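Local atomic coordinates of alternansucrase (Leuconostoc mesenteroides, PDB entry 6HVG), a protein that belongs to glycosyl hydrolase family 70, combining a barrel-type catalytic domain with repeats that resemble choline-binding and putative cell-wall-binding repeats in one long chain. Residues G408-D413 with F1271-T1276; A536-S541 with T1171-D1176; P1165-V1170 with V1193-S1198; T1185-L1190 with R1256-V1261. All blocks are in the same frame, centred on the assembly; numbering follows the deposited sequence.

How the contacts relate
The four contacts lie on one side of the chain's centre. Contact 1 joins the most distant parts of the sequence, and the other three are nested in the loop it closes. Contacts 2 and 3 share strand 1166-1175, which runs between strands 534-537 and 1190-1197 in an antiparallel sheet; their centres are about 14 Å apart. Contact 4 packs the loop between strands 1166-1175 and 1190-1197 against 1256-1261, with its centre about 10 Å from that of contact 2. R1256 reaches from it to V1193 and N1195 of contact 3, and Y1260 to D413 of contact 1. Segments from before position 550 and after 1160 are thus woven into one region.

Contact 1. Residues G408-D413 with F1271-T1276; sequences GYLTAD and FNIAKT
The Asx turn that starts at N1272 packs against G408 and Y409, where two irregular loops far apart in sequence meet. The N1272 side chain has two jobs. Its CG is anti to the backbone N (chi1 -156°), and its ND2 sits over the centre of the Y409 ring, 3.3 Å above the plane. The amide stands almost upright on the ring, the two planes being 82° apart. OD1 of N1272 takes the turn bond from the backbone N of A1274, at 3.0 Å. One amide therefore shapes its own loop and covers a face of Y409. The phenol OH of Y409 is held elsewhere, by the carbonyl of R543. The backbones are tied at G408, whose O accepts from I1273 N at 3.2 Å. G408 CA also lies 4.1 Å from A1274 CB. The loop after strand 1248-1252 here meets the one that leads to strand 415-416. Further along, a water joins the backbones: it accepts from L410 N at 3.1 Å and donates to F1271 O. Next to it the side chains of L410 and F1271 cross at about a right angle, with L410 CD1 3.9 Å from F1271 CB. The F1271 ring turns away from L410, toward the rings of F1280 and W443.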
loop_
_atom_site.group_PDB
_atom_site.type_symbol
_atom_site.label_atom_id
_atom_site.label_comp_id
_atom_site.label_asym_id
_atom_site.label_seq_id
_atom_site.Cartn_x
_atom_site.Cartn_y
_atom_site.Cartn_z
ATOM N N GLY A 408 -18.381 18.658 22.718
ATOM C CA GLY A 408 -18.915 18.330 24.035
ATOM C C GLY A 408 -18.254 17.165 24.742
ATOM O O GLY A 408 -18.284 17.078 25.964
ATOM N N TYR A 409 -17.671 16.253 23.978
ATOM C CA TYR A 409 -17.057 15.075 24.552
ATOM C C TYR A 409 -15.686 15.406 25.123
ATOM O O TYR A 409 -15.113 16.440 24.775
ATOM C CB TYR A 409 -16.922 14.010 23.493
ATOM C CG TYR A 409 -18.238 13.489 23.035
ATOM C CD1 TYR A 409 -18.861 12.446 23.692
ATOM C CD2 TYR A 409 -18.882 14.054 21.961
ATOM C CE1 TYR A 409 -20.084 11.971 23.281
ATOM C CE2 TYR A 409 -20.108 13.576 21.533
ATOM C CZ TYR A 409 -20.699 12.533 22.200
ATOM O OH TYR A 409 -21.911 12.044 21.778
ATOM N N LEU A 410 -15.191 14.535 26.008
ATOM C CA LEU A 410 -13.898 14.719 26.631
ATOM C C LEU A 410 -12.889 13.755 26.047
ATOM O O LEU A 410 -13.262 12.726 25.533
ATOM C CB LEU A 410 -13.983 14.472 28.138
ATOM C CG LEU A 410 -15.083 15.171 28.928
ATOM C CD1 LEU A 410 -14.920 14.838 30.389
ATOM C CD2 LEU A 410 -15.062 16.672 28.724
ATOM N N THR A 411 -11.609 14.089 26.156
ATOM C CA THR A 411 -10.541 13.259 25.638
ATOM C C THR A 411 -9.523 12.951 26.731
ATOM O O THR A 411 -9.506 13.594 27.746
ATOM C CB THR A 411 -9.842 13.929 24.395
ATOM O OG1 THR A 411 -9.244 15.182 24.743
ATOM C CG2 THR A 411 -10.842 14.189 23.277
ATOM N N ALA A 412 -8.660 11.978 26.496
ATOM C CA ALA A 412 -7.646 11.591 27.480
ATOM C C ALA A 412 -6.740 12.772 27.911
ATOM O O ALA A 412 -6.342 12.874 29.076
ATOM C CB ALA A 412 -6.793 10.449 26.930
ATOM N N ASP A 413 -6.432 13.657 26.966
ATOM C CA ASP A 413 -5.538 14.795 27.207
ATOM C C ASP A 413 -6.302 16.079 27.519
ATOM O O ASP A 413 -5.748 17.183 27.487
ATOM C CB ASP A 413 -4.624 15.004 25.993
ATOM C CG ASP A 413 -5.407 15.235 24.701
ATOM O OD1 ASP A 413 -6.650 15.211 24.721
ATOM O OD2 ASP A 413 -4.775 15.443 23.668
ATOM N N PHE A 1271 -18.854 10.625 28.287
ATOM C CA PHE A 1271 -19.037 11.876 29.026
ATOM C C PHE A 1271 -19.346 13.015 28.066
ATOM O O PHE A 1271 -18.798 13.076 26.966
ATOM C CB PHE A 1271 -17.803 12.199 29.897
ATOM C CG PHE A 1271 -17.429 11.081 30.842
ATOM C CD1 PHE A 1271 -18.326 10.674 31.816
ATOM C CD2 PHE A 1271 -16.228 10.405 30.714
ATOM C CE1 PHE A 1271 -18.023 9.634 32.656
ATOM C CE2 PHE A 1271 -15.914 9.363 31.569
ATOM C CZ PHE A 1271 -16.807 8.977 32.534
ATOM N N ASN A 1272 -20.234 13.910 28.480
ATOM C CA ASN A 1272 -20.572 15.080 27.680
ATOM C C ASN A 1272 -20.985 16.280 28.525
ATOM O O ASN A 1272 -21.579 16.118 29.594
ATOM C CB ASN A 1272 -21.681 14.738 26.673
ATOM C CG ASN A 1272 -21.684 15.672 25.470
ATOM O OD1 ASN A 1272 -22.283 16.734 25.505
ATOM N ND2 ASN A 1272 -20.984 15.289 24.414
ATOM N N ILE A 1273 -20.691 17.479 28.021
ATOM C CA ILE A 1273 -20.961 18.736 28.744
ATOM C C ILE A 1273 -21.551 19.858 27.869
ATOM O O ILE A 1273 -21.548 21.016 28.263
ATOM C CB ILE A 1273 -19.665 19.277 29.365
ATOM C CG1 ILE A 1273 -18.553 19.241 28.322
ATOM C CG2 ILE A 1273 -19.286 18.478 30.606
ATOM C CD1 ILE A 1273 -17.577 20.372 28.435
ATOM N N ALA A 1274 -22.074 19.518 26.694
ATOM C CA ALA A 1274 -22.465 20.529 25.706
ATOM C C ALA A 1274 -23.711 21.294 26.128
ATOM O O ALA A 1274 -23.743 22.526 26.072
ATOM C CB ALA A 1274 -22.668 19.890 24.341
ATOM N N LYS A 1275 -24.728 20.555 26.554
ATOM C CA LYS A 1275 -25.981 21.144 26.997
ATOM C C LYS A 1275 -26.229 20.779 28.454
ATOM O O LYS A 1275 -26.191 19.602 28.819
ATOM C CB LYS A 1275 -27.133 20.649 26.130
ATOM C CG LYS A 1275 -27.017 21.048 24.671
ATOM C CD LYS A 1275 -28.211 20.549 23.874
ATOM C CE LYS A 1275 -27.873 20.397 22.401
ATOM N NZ LYS A 1275 -28.838 19.497 21.707
ATOM N N THR A 1276 -26.496 21.801 29.272
ATOM C CA THR A 1276 -26.698 21.651 30.727
ATOM C C THR A 1276 -27.795 20.642 31.145
ATOM O O THR A 1276 -27.751 20.117 32.266
ATOM C CB THR A 1276 -26.944 23.025 31.427
ATOM O OG1 THR A 1276 -27.800 23.855 30.627
ATOM C CG2 THR A 1276 -25.623 23.766 31.662
HETATM O O HOH W 1 -16.580 11.799 26.564
#

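Contact 2. Residues A536-S541 with T1171-D1176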
loop_
_atom_site.group_PDB
_atom_site.type_symbol
_atom_site.label_atom_id
_atom_site.label_comp_id
_atom_site.label_asym_id
_atom_site.label_seq_id
_atom_site.Cartn_x
_atom_site.Cartn_y
_atom_site.Cartn_z
ATOM N N ALA A 536 -14.482 4.051 8.624
ATOM C CA ALA A 536 -15.662 4.552 7.939
ATOM C C ALA A 536 -16.556 5.267 8.952
ATOM O O ALA A 536 -16.886 4.707 9.988
ATOM C CB ALA A 536 -16.415 3.423 7.281
ATOM N N TYR A 537 -16.951 6.498 8.649
ATOM C CA TYR A 537 -17.836 7.242 9.512
ATOM C C TYR A 537 -19.266 6.735 9.377
ATOM O O TYR A 537 -19.690 6.314 8.298
ATOM C CB TYR A 537 -17.808 8.738 9.199
ATOM C CG TYR A 537 -16.460 9.416 9.318
ATOM C CD1 TYR A 537 -15.454 8.907 10.097
ATOM C CD2 TYR A 537 -16.204 10.603 8.638
ATOM C CE1 TYR A 537 -14.206 9.530 10.166
ATOM C CE2 TYR A 537 -14.978 11.241 8.734
ATOM C CZ TYR A 537 -13.986 10.692 9.500
ATOM O OH TYR A 537 -12.779 11.300 9.578
ATOM N N GLN A 538 -20.022 6.814 10.480
ATOM C CA GLN A 538 -21.397 6.301 10.519
ATOM C C GLN A 538 -22.428 7.388 10.772
ATOM O O GLN A 538 -22.119 8.430 11.340
ATOM C CB GLN A 538 -21.510 5.218 11.577
ATOM C CG GLN A 538 -20.432 4.149 11.497
ATOM C CD GLN A 538 -20.483 3.330 10.223
ATOM O OE1 GLN A 538 -21.538 2.898 9.783
ATOM N NE2 GLN A 538 -19.328 3.129 9.615
ATOM N N ASP A 539 -23.651 7.139 10.311
ATOM C CA ASP A 539 -24.807 8.011 10.588
ATOM C C ASP A 539 -25.381 7.652 11.933
ATOM O O ASP A 539 -26.036 6.623 12.059
ATOM C CB ASP A 539 -25.894 7.847 9.522
ATOM C CG ASP A 539 -25.493 8.416 8.177
ATOM O OD1 ASP A 539 -24.500 9.168 8.089
ATOM O OD2 ASP A 539 -26.200 8.126 7.200
ATOM N N ASP A 540 -25.153 8.521 12.920
ATOM C CA ASP A 540 -25.506 8.248 14.302
ATOM C C ASP A 540 -26.050 9.538 14.935
ATOM O O ASP A 540 -25.338 10.260 15.644
ATOM C CB ASP A 540 -24.267 7.707 15.021
ATOM C CG ASP A 540 -24.478 7.463 16.516
ATOM O OD1 ASP A 540 -25.638 7.506 17.017
ATOM O OD2 ASP A 540 -23.445 7.202 17.180
ATOM N N SER A 541 -27.326 9.805 14.655
ATOM C CA SER A 541 -28.018 11.005 15.126
ATOM C C SER A 541 -28.131 11.146 16.666
ATOM O O SER A 541 -28.218 12.264 17.170
ATOM C CB SER A 541 -29.408 11.048 14.514
ATOM O OG SER A 541 -30.132 9.881 14.855
ATOM N N THR A 1171 -18.587 8.951 14.638
ATOM C CA THR A 1171 -18.796 7.549 14.990
ATOM C C THR A 1171 -18.146 6.693 13.899
ATOM O O THR A 1171 -18.543 6.758 12.736
ATOM C CB THR A 1171 -20.293 7.207 15.095
ATOM O OG1 THR A 1171 -20.853 7.870 16.218
ATOM C CG2 THR A 1171 -20.488 5.725 15.304
ATOM N N ALA A 1172 -17.175 5.871 14.279
ATOM C CA ALA A 1172 -16.299 5.243 13.313
ATOM C C ALA A 1172 -16.187 3.747 13.480
ATOM O O ALA A 1172 -16.156 3.236 14.595
ATOM C CB ALA A 1172 -14.912 5.870 13.383
ATOM N N THR A 1173 -16.084 3.057 12.354
ATOM C CA THR A 1173 -15.836 1.626 12.309
ATOM C C THR A 1173 -14.576 1.363 11.500
ATOM O O THR A 1173 -14.357 2.002 10.476
ATOM C CB THR A 1173 -17.011 0.905 11.633
ATOM O OG1 THR A 1173 -18.219 1.180 12.343
ATOM C CG2 THR A 1173 -16.794 -0.597 11.579
ATOM N N ARG A 1174 -13.741 0.430 11.959
ATOM C CA ARG A 1174 -12.502 0.056 11.257
ATOM C C ARG A 1174 -12.812 -0.797 10.053
ATOM O O ARG A 1174 -13.465 -1.820 10.167
ATOM C CB ARG A 1174 -11.571 -0.686 12.187
ATOM C CG ARG A 1174 -10.257 -1.132 11.586
ATOM C CD ARG A 1174 -9.272 0.026 11.482
ATOM N NE ARG A 1174 -7.968 -0.456 11.079
ATOM C CZ ARG A 1174 -7.683 -0.876 9.849
ATOM N NH1 ARG A 1174 -8.599 -0.846 8.870
ATOM N NH2 ARG A 1174 -6.463 -1.320 9.585
ATOM N N VAL A 1175 -12.359 -0.337 8.885
ATOM C CA VAL A 1175 -12.745 -0.940 7.605
ATOM C C VAL A 1175 -11.557 -1.100 6.699
ATOM O O VAL A 1175 -10.526 -0.437 6.884
ATOM C CB VAL A 1175 -13.745 -0.073 6.837
ATOM C CG1 VAL A 1175 -15.094 -0.073 7.514
ATOM C CG2 VAL A 1175 -13.227 1.350 6.700
ATOM N N ASP A 1176 -11.730 -1.979 5.712
ATOM C CA ASP A 1176 -10.751 -2.168 4.639
ATOM C C ASP A 1176 -11.064 -1.220 3.489
ATOM O O ASP A 1176 -11.995 -0.412 3.582
ATOM C CB ASP A 1176 -10.697 -3.634 4.184
ATOM C CG ASP A 1176 -11.994 -4.135 3.557
ATOM O OD1 ASP A 1176 -12.844 -3.336 3.125
ATOM O OD2 ASP A 1176 -12.162 -5.365 3.449
#
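A536 and T1173 form an antiparallel hydrogen-bonded pair, at the regular, buried end of the contact. A536 N gives a bond to T1173 O at 2.8 Å, and T1173 N returns one to A536 O at 3.0 Å. A536 CB rests against both methyls of V1175, 3.7 Å from CG1. A536 O has a second donor. The bend of Q538 at chi2 (-64°) turns CD toward the A536 side, and NE2 bonds to this oxygen at 2.9 Å. The two donors reach A536 O from opposite faces of its plane, NE2 from well above it. Y537 and A1172 make the next, non-hydrogen-bonded pair.

At the other end the regular pairing stops. T1171 is still buried, but Q538, D539 and D540 are partly exposed, and single bonds hold the loop. Q538 N bonds to T1171 O at 2.7 Å, bent to 138° at the hydrogen. D539 turns away. T1171 OG1 then donates to D540 OD2 at 2.8 Å, on the anti side of the carboxylate. D540 OD2 also forms a salt bridge with R543, which may favour its charged state.

Strand 534-537 lies between strands 1248-1252 and 1166-1175 in the antiparallel sheet. The Y537 side chain touches M1248 and T1251 on one of its neighbours, and A1194 and T1196 of strand 1190-1197. The R1174 side chain points away from this pair, and its NH1 bonds to Q528 OE1 of helix 528-531.

Contact 3. Residues P1165-V1170 with V1193-S1198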
loop_
_atom_site.group_PDB
_atom_site.type_symbol
_atom_site.label_atom_id
_atom_site.label_comp_id
_atom_site.label_asym_id
_atom_site.label_seq_id
_atom_site.Cartn_x
_atom_site.Cartn_y
_atom_site.Cartn_z
ATOM N N PRO A 1165 -7.775 21.398 9.608
ATOM C CA PRO A 1165 -7.294 21.813 10.929
ATOM C C PRO A 1165 -8.287 21.691 12.100
ATOM O O PRO A 1165 -7.867 21.775 13.251
ATOM C CB PRO A 1165 -6.947 23.285 10.720
ATOM C CG PRO A 1165 -7.899 23.735 9.668
ATOM C CD PRO A 1165 -8.032 22.562 8.735
ATOM N N GLY A 1166 -9.565 21.477 11.815
ATOM C CA GLY A 1166 -10.591 21.500 12.847
ATOM C C GLY A 1166 -11.094 20.106 13.202
ATOM O O GLY A 1166 -11.397 19.303 12.304
ATOM N N LYS A 1167 -11.213 19.835 14.510
ATOM C CA LYS A 1167 -11.586 18.501 15.005
ATOM C C LYS A 1167 -13.066 18.383 15.252
ATOM O O LYS A 1167 -13.700 19.338 15.641
ATOM C CB LYS A 1167 -10.856 18.161 16.304
ATOM C CG LYS A 1167 -9.340 18.268 16.235
ATOM C CD LYS A 1167 -8.686 17.736 17.509
ATOM C CE LYS A 1167 -7.195 17.983 17.487
ATOM N NZ LYS A 1167 -6.496 17.231 18.551
ATOM N N GLU A 1168 -13.602 17.201 14.979
ATOM C CA GLU A 1168 -14.986 16.846 15.295
ATOM C C GLU A 1168 -14.997 15.425 15.836
ATOM O O GLU A 1168 -14.014 14.686 15.683
ATOM C CB GLU A 1168 -15.886 16.862 14.073
ATOM C CG GLU A 1168 -16.075 18.205 13.399
ATOM C CD GLU A 1168 -16.939 18.081 12.151
ATOM O OE1 GLU A 1168 -16.389 17.684 11.098
ATOM O OE2 GLU A 1168 -18.172 18.330 12.212
ATOM N N VAL A 1169 -16.098 15.055 16.484
ATOM C CA VAL A 1169 -16.240 13.712 17.007
ATOM C C VAL A 1169 -17.157 12.961 16.068
ATOM O O VAL A 1169 -18.309 13.330 15.902
ATOM C CB VAL A 1169 -16.786 13.684 18.454
ATOM C CG1 VAL A 1169 -17.021 12.257 18.916
ATOM C CG2 VAL A 1169 -15.812 14.366 19.394
ATOM N N VAL A 1170 -16.624 11.908 15.459
ATOM C CA VAL A 1170 -17.372 11.053 14.532
ATOM C C VAL A 1170 -17.638 9.703 15.196
ATOM O O VAL A 1170 -16.992 9.365 16.192
ATOM C CB VAL A 1170 -16.581 10.792 13.206
ATOM C CG1 VAL A 1170 -16.174 12.097 12.542
ATOM C CG2 VAL A 1170 -15.352 9.904 13.451
ATOM N N VAL A 1193 -12.109 11.106 17.539
ATOM C CA VAL A 1193 -11.801 12.480 17.185
ATOM C C VAL A 1193 -11.046 12.441 15.875
ATOM O O VAL A 1193 -9.958 11.905 15.805
ATOM C CB VAL A 1193 -10.921 13.159 18.239
ATOM C CG1 VAL A 1193 -10.440 14.509 17.747
ATOM C CG2 VAL A 1193 -11.696 13.344 19.524
ATOM N N ALA A 1194 -11.645 13.013 14.840
ATOM C CA ALA A 1194 -11.022 13.099 13.534
ATOM C C ALA A 1194 -10.777 14.551 13.165
ATOM O O ALA A 1194 -11.354 15.446 13.763
ATOM C CB ALA A 1194 -11.913 12.444 12.500
ATOM N N ASN A 1195 -9.895 14.771 12.195
ATOM C CA ASN A 1195 -9.657 16.100 11.656
ATOM C C ASN A 1195 -10.405 16.246 10.329
ATOM O O ASN A 1195 -9.903 15.867 9.292
ATOM C CB ASN A 1195 -8.162 16.362 11.495
ATOM C CG ASN A 1195 -7.531 16.905 12.748
ATOM O OD1 ASN A 1195 -7.141 16.155 13.614
ATOM N ND2 ASN A 1195 -7.436 18.221 12.854
ATOM N N THR A 1196 -11.598 16.825 10.395
ATOM C CA THR A 1196 -12.538 16.822 9.281
ATOM C C THR A 1196 -13.014 18.196 8.827
ATOM O O THR A 1196 -13.652 18.310 7.782
ATOM C CB THR A 1196 -13.803 16.036 9.678
ATOM O OG1 THR A 1196 -14.233 16.466 10.981
ATOM C CG2 THR A 1196 -13.505 14.551 9.707
ATOM N N LYS A 1197 -12.713 19.233 9.599
ATOM C CA LYS A 1197 -13.297 20.550 9.386
ATOM C C LYS A 1197 -12.261 21.484 8.795
ATOM O O LYS A 1197 -11.167 21.608 9.310
ATOM C CB LYS A 1197 -13.809 21.093 10.718
ATOM C CG LYS A 1197 -14.961 22.065 10.613
ATOM C CD LYS A 1197 -15.277 22.718 11.954
ATOM C CE LYS A 1197 -16.585 22.229 12.549
ATOM N NZ LYS A 1197 -16.908 22.968 13.804
ATOM N N SER A 1198 -12.609 22.134 7.702
ATOM C CA SER A 1198 -11.732 23.096 7.037
ATOM C C SER A 1198 -11.698 24.442 7.777
ATOM O O SER A 1198 -12.576 24.718 8.602
ATOM C CB SER A 1198 -12.255 23.290 5.615
ATOM O OG SER A 1198 -11.397 24.118 4.878
HETATM O O HOH W 2 -6.103 20.120 15.153
#
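G1166 faces both T1196 and K1197, which makes a classic beta bulge in this antiparallel pair. G1166 O accepts from T1196 N at 3.1 Å and from K1197 N at 3.0 Å. Beyond the bulge the pairing shifts by one residue, and E1168 pairs with A1194 through two backbone bonds. The short strand segments run at 124°, antiparallel but strongly twisted.

The E1168 side chain can be followed outward. Its CB lies 3.5 Å from T1196 OG1. CG keeps close to the same hydroxyl and has K1197 CE at 4.1 Å. CD has the same T1196 OG1 at 3.4 Å, and OE1 then accepts from it. The modelled length of that bond is very short and, at this resolution, doubtful in detail. OE1 also accepts from A1245 N. OE2 is 5.1 Å from K1197 NZ, too far for a salt bridge.

K1167 and N1195 point the same way, side by side. The lysine lays CD against V1193 CG1 at 3.7 Å. N1195 OD1 bonds to R1256, while its ND2 bonds to the carbonyl of L1164 and shares a water with P1165 O.

E1168 is buried. The backbone N-H at its OE1 and the nearby lysine may favour a charged carboxylate on this face of the sheet; the short hydroxyl bond adds little certainty.

Contact 4. Residues T1185-L1190 with R1256-V1261; sequences TDFVNL and RGAYYV
A1258 is the bump of this contact. Its CB fits the hollow between L1190 and F1187, 3.6 Å from L1190 CD1 and 4.0 Å from F1187 CD2. The hollow is formed within one loop. F1187 CG is anti to its backbone N (chi1 -156°), which puts CG, and the ring it carries, on the side of L1190 and A1258. L1190 CD1 lies over one face of the F1187 ring, 3.9 Å above the plane and offset toward the rim. The ring therefore backs the leucine while its CE2 approaches A1258 CA at 3.8 Å.

L1190 is in turn a bump for the other side. Its forked end fits the corner made by A1258 and Y1259. CD1 touches both the alanine CB and Y1259 CZ, the latter at 4.0 Å. CD2 lies 3.7 Å from Y1259 OH and also near CE1. The leucine and tyrosine side chains cross at a slant. The Y1259 ring also meets W1265 edge-to-face. The contact is small and apolar, and van der Waals packing makes it.

Polar bonds hold each loop. T1185 OG1 accepts from F1187 N at 3.0 Å in an ST turn, and F1187 is the centre of an inverse gamma turn. In 1256-1261, A1258 N bonds to T519 OG1 and G1257 N to E520.

Segment 1185-1190 ends the loop that joins strand 1166-1175 to its antiparallel neighbour 1190-1197. N1189, in the left-handed backbone region, and L1190 both face A1172. They form a G1 beta bulge, an irregularity found where a turn runs back into an antiparallel strand pair.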
loop_
_atom_site.group_PDB
_atom_site.type_symbol
_atom_site.label_atom_id
_atom_site.label_comp_id
_atom_site.label_asym_id
_atom_site.label_seq_id
_atom_site.Cartn_x
_atom_site.Cartn_y
_atom_site.Cartn_z
ATOM N N THR A 1185 -12.348 -7.184 14.553
ATOM C CA THR A 1185 -12.139 -5.869 15.120
ATOM C C THR A 1185 -13.171 -5.549 16.193
ATOM O O THR A 1185 -14.379 -5.762 16.022
ATOM C CB THR A 1185 -12.159 -4.725 14.063
ATOM O OG1 THR A 1185 -11.759 -3.497 14.678
ATOM C CG2 THR A 1185 -13.574 -4.519 13.498
ATOM N N ASP A 1186 -12.666 -4.991 17.287
ATOM C CA ASP A 1186 -13.523 -4.458 18.335
ATOM C C ASP A 1186 -13.888 -3.028 18.012
ATOM O O ASP A 1186 -14.746 -2.460 18.675
ATOM C CB ASP A 1186 -12.818 -4.488 19.705
ATOM C CG ASP A 1186 -12.182 -5.825 19.998
ATOM O OD1 ASP A 1186 -12.813 -6.853 19.634
ATOM O OD2 ASP A 1186 -11.050 -5.830 20.555
ATOM N N PHE A 1187 -13.219 -2.441 17.021
ATOM C CA PHE A 1187 -13.467 -1.064 16.634
ATOM C C PHE A 1187 -14.706 -0.980 15.740
ATOM O O PHE A 1187 -14.606 -0.957 14.523
ATOM C CB PHE A 1187 -12.242 -0.494 15.949
ATOM C CG PHE A 1187 -12.149 1.011 16.003
ATOM C CD1 PHE A 1187 -13.172 1.821 15.517
ATOM C CD2 PHE A 1187 -11.012 1.617 16.515
ATOM C CE1 PHE A 1187 -13.050 3.196 15.534
ATOM C CE2 PHE A 1187 -10.892 2.990 16.518
ATOM C CZ PHE A 1187 -11.913 3.778 16.033
ATOM N N VAL A 1188 -15.877 -0.956 16.372
ATOM C CA VAL A 1188 -17.143 -0.843 15.683
ATOM C C VAL A 1188 -18.004 0.218 16.354
ATOM O O VAL A 1188 -18.170 0.210 17.574
ATOM C CB VAL A 1188 -17.858 -2.194 15.670
ATOM C CG1 VAL A 1188 -19.170 -2.120 14.904
ATOM C CG2 VAL A 1188 -16.959 -3.243 15.040
ATOM N N ASN A 1189 -18.541 1.136 15.550
ATOM C CA ASN A 1189 -19.383 2.226 16.022
ATOM C C ASN A 1189 -18.859 2.941 17.265
ATOM O O ASN A 1189 -19.636 3.264 18.149
ATOM C CB ASN A 1189 -20.797 1.725 16.258
ATOM C CG ASN A 1189 -21.449 1.210 14.985
ATOM O OD1 ASN A 1189 -21.540 1.901 13.992
ATOM N ND2 ASN A 1189 -21.939 0.004 15.029
ATOM N N LEU A 1190 -17.550 3.199 17.312
ATOM C CA LEU A 1190 -16.920 3.926 18.436
ATOM C C LEU A 1190 -16.747 5.413 18.143
ATOM O O LEU A 1190 -16.592 5.813 16.993
ATOM C CB LEU A 1190 -15.532 3.366 18.766
ATOM C CG LEU A 1190 -15.442 1.866 19.048
ATOM C CD1 LEU A 1190 -14.021 1.520 19.459
ATOM C CD2 LEU A 1190 -16.416 1.439 20.120
ATOM N N ARG A 1256 -4.995 7.593 17.395
ATOM C CA ARG A 1256 -5.479 8.257 18.594
ATOM C C ARG A 1256 -6.057 7.282 19.626
ATOM O O ARG A 1256 -6.008 7.564 20.832
ATOM C CB ARG A 1256 -6.509 9.320 18.218
ATOM C CG ARG A 1256 -5.820 10.580 17.759
ATOM C CD ARG A 1256 -6.760 11.597 17.156
ATOM N NE ARG A 1256 -5.997 12.774 16.761
ATOM C CZ ARG A 1256 -6.450 13.756 15.991
ATOM N NH1 ARG A 1256 -7.677 13.724 15.508
ATOM N NH2 ARG A 1256 -5.669 14.784 15.702
ATOM N N GLY A 1257 -6.614 6.172 19.143
ATOM C CA GLY A 1257 -7.065 5.107 20.002
ATOM C C GLY A 1257 -8.560 4.876 19.906
ATOM O O GLY A 1257 -9.320 5.779 19.531
ATOM N N ALA A 1258 -8.978 3.660 20.244
ATOM C CA ALA A 1258 -10.385 3.316 20.223
ATOM C C ALA A 1258 -11.182 4.082 21.278
ATOM O O ALA A 1258 -12.377 4.340 21.096
ATOM C CB ALA A 1258 -10.554 1.826 20.435
ATOM N N TYR A 1259 -10.534 4.431 22.397
ATOM C CA TYR A 1259 -11.242 5.112 23.505
ATOM C C TYR A 1259 -10.511 6.358 23.982
ATOM O O TYR A 1259 -10.369 6.584 25.172
ATOM C CB TYR A 1259 -11.497 4.131 24.651
ATOM C CG TYR A 1259 -12.339 2.955 24.217
ATOM C CD1 TYR A 1259 -13.691 3.119 23.969
ATOM C CD2 TYR A 1259 -11.778 1.683 24.029
ATOM C CE1 TYR A 1259 -14.472 2.061 23.552
ATOM C CE2 TYR A 1259 -12.556 0.608 23.616
ATOM C CZ TYR A 1259 -13.903 0.805 23.379
ATOM O OH TYR A 1259 -14.693 -0.250 22.957
ATOM N N TYR A 1260 -10.036 7.161 23.035
ATOM C CA TYR A 1260 -9.494 8.490 23.306
ATOM C C TYR A 1260 -10.641 9.429 23.690
ATOM O O TYR A 1260 -10.431 10.381 24.432
ATOM C CB TYR A 1260 -8.766 8.993 22.059
ATOM C CG TYR A 1260 -8.129 10.357 22.152
ATOM C CD1 TYR A 1260 -7.045 10.574 22.971
ATOM C CD2 TYR A 1260 -8.589 11.417 21.384
ATOM C CE1 TYR A 1260 -6.453 11.805 23.039
ATOM C CE2 TYR A 1260 -8.005 12.662 21.452
ATOM C CZ TYR A 1260 -6.945 12.853 22.278
ATOM O OH TYR A 1260 -6.358 14.103 22.353
ATOM N N VAL A 1261 -11.837 9.156 23.164
ATOM C CA VAL A 1261 -13.058 9.820 23.605
ATOM C C VAL A 1261 -13.541 9.083 24.849
ATOM O O VAL A 1261 -13.823 7.890 24.791
ATOM C CB VAL A 1261 -14.167 9.768 22.546
ATOM C CG1 VAL A 1261 -15.424 10.483 23.046
ATOM C CG2 VAL A 1261 -13.707 10.388 21.231
#